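Local coordinates for histidine kinase (Pseudomonas aeruginosa, PDB 7C1I) that carries a phosphoryl group on a histidine, as a phosphotransfer (HPt) protein, between sensor kinases and response regulators of two-component signalling, at the interface of chains A and B. Residues are numbered along the deposited sequence; one frame, centred on the assembly and turned at random. Chains: chain A/B, Histidine kinase.

The interface of chains A and B. Residues chain A 44, 87-88, 91; chain B 102-103, 106-107, 110.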
loop_
_atom_site.group_PDB
_atom_site.type_symbol
_atom_site.label_atom_id
_atom_site.label_comp_id
_atom_site.label_asym_id
_atom_site.label_seq_id
_atom_site.Cartn_x
_atom_site.Cartn_y
_atom_site.Cartn_z
ATOM N N LEU A 44 11.835 8.148 8.572
ATOM C CA LEU A 44 11.885 8.226 7.087
ATOM C C LEU A 44 11.440 9.623 6.641
ATOM O O LEU A 44 12.144 10.214 5.794
ATOM C CB LEU A 44 10.909 7.171 6.560
ATOM C CG LEU A 44 10.949 7.168 5.033
ATOM C CD1 LEU A 44 12.296 6.702 4.500
ATOM C CD2 LEU A 44 9.819 6.299 4.505
ATOM N N LEU A 87 19.763 5.180 1.775
ATOM C CA LEU A 87 18.342 5.322 2.193
ATOM C C LEU A 87 17.376 5.071 1.029
ATOM O O LEU A 87 16.172 5.001 1.349
ATOM C CB LEU A 87 18.096 6.719 2.773
ATOM C CG LEU A 87 18.946 7.053 3.998
ATOM C CD1 LEU A 87 18.573 8.398 4.604
ATOM C CD2 LEU A 87 18.913 5.898 4.988
ATOM N N GLN A 88 17.844 4.707 -0.169
ATOM C CA GLN A 88 16.978 4.496 -1.360
ATOM C C GLN A 88 16.063 3.281 -1.174
ATOM O O GLN A 88 15.054 3.104 -1.886
ATOM C CB GLN A 88 17.796 4.307 -2.639
ATOM C CG GLN A 88 18.918 3.288 -2.498
ATOM C CD GLN A 88 20.226 3.799 -1.946
ATOM O OE1 GLN A 88 20.361 4.915 -1.447
ATOM N NE2 GLN A 88 21.211 2.922 -2.040
ATOM N N PRO A 91 12.105 3.237 2.074
ATOM C CA PRO A 91 10.651 3.217 1.908
ATOM C C PRO A 91 10.109 1.801 1.667
ATOM O O PRO A 91 9.132 1.391 2.281
ATOM C CB PRO A 91 10.404 4.135 0.703
ATOM C CG PRO A 91 11.507 5.158 0.827
ATOM C CD PRO A 91 12.680 4.273 1.195
ATOM N N ALA B 102 8.505 8.285 -2.936
ATOM C CA ALA B 102 9.050 8.145 -1.565
ATOM C C ALA B 102 10.567 7.974 -1.689
ATOM O O ALA B 102 11.255 8.438 -0.758
ATOM C CB ALA B 102 8.410 6.928 -0.941
ATOM N N ILE B 103 11.118 7.354 -2.735
ATOM C CA ILE B 103 12.585 7.158 -2.935
ATOM C C ILE B 103 13.140 8.572 -3.151
ATOM O O ILE B 103 14.145 9.002 -2.554
ATOM C CB ILE B 103 12.937 6.142 -4.038
ATOM C CG1 ILE B 103 12.325 4.784 -3.679
ATOM C CG2 ILE B 103 14.433 6.210 -4.298
ATOM C CD1 ILE B 103 12.543 3.721 -4.727
ATOM N N ILE B 106 13.205 10.734 0.006
ATOM C CA ILE B 106 14.242 10.563 1.067
ATOM C C ILE B 106 15.594 11.000 0.493
ATOM O O ILE B 106 16.429 11.508 1.269
ATOM C CB ILE B 106 14.198 9.130 1.636
ATOM C CG1 ILE B 106 15.189 9.000 2.796
ATOM C CG2 ILE B 106 14.588 8.070 0.620
ATOM C CD1 ILE B 106 15.090 9.967 3.948
ATOM N N LEU B 107 15.890 10.763 -0.789
ATOM C CA LEU B 107 17.198 11.137 -1.394
ATOM C C LEU B 107 17.291 12.666 -1.315
ATOM O O LEU B 107 18.395 13.203 -1.094
ATOM C CB LEU B 107 17.327 10.591 -2.818
ATOM C CG LEU B 107 17.466 9.071 -2.906
ATOM C CD1 LEU B 107 17.508 8.696 -4.377
ATOM C CD2 LEU B 107 18.789 8.671 -2.269
ATOM N N GLN B 110 17.926 13.767 2.240
ATOM C CA GLN B 110 19.354 13.504 2.562
ATOM C C GLN B 110 20.194 14.638 1.962
ATOM O O GLN B 110 21.119 15.160 2.617
ATOM C CB GLN B 110 19.716 12.097 2.079
ATOM C CG GLN B 110 21.130 11.620 2.368
ATOM C CD GLN B 110 21.245 10.189 1.904
ATOM O OE1 GLN B 110 20.974 9.885 0.743
ATOM N NE2 GLN B 110 21.692 9.331 2.806
HETATM O O HOH W 1 20.874 7.285 0.229
#
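A:Leu44, A:Leu87, A:Gln88 and A:Pro91, from one tip of the chain A helical bundle, butt against the flank of helix 90-112 of chain B, joining two copies of the protein by a mainly apolar, end-to-side interface. The whole interface, of which this patch is a part, is not an exact two-fold, and it may reflect crystal packing rather than a working oligomer. About 299 Å² of protein surface is hidden here, and no direct polar bond crosses. B:Ile106 is the central projection. Its CG1 lies anti to the backbone N (chi1 -176°), which points the ethyl branch at chain A, where CG1 meets A:Leu87 CB at 3.7 Å. The two side chains cross at about a right angle. The tip of the branch, CD1, comes 3.5 Å from the backbone carbonyl O of A:Leu44, while the methyl branch CG2 sits 3.5 Å from the carbonyl O of A:Leu87. Both branches are thus used, against the end of helix 22-45 and the loop ahead of helix 90-112 of chain A. One turn back along the helix from B:Ile106, B:Ala102 meets A:Pro91, whose ring carbon CB lies 3.8 Å from the methyl CB of B:Ala102, and B:Ile103 brings CG1 to 3.7 Å from the carbonyl O of A:Gln88. Toward the other end, the amide of B:Gln110 lies against the isobutyl tip of A:Leu87, with NE2 3.7 Å from CD1. A polar link runs through a water, whose oxygen lies 2.9 Å from OE1 of A:Gln88. A:Gln88 has CG between its own backbone N and carbonyl carbon, and its chain bends at chi2 (-86°), bringing OE1 back toward the backbone of A:Leu87. The water accepts a nearly straight hydrogen bond, 177° at the hydrogen, from the backbone N of A:Leu87, and reaches chain B at the side-chain amide oxygen OE1 of B:Gln110, 2.7 Å from the water oxygen.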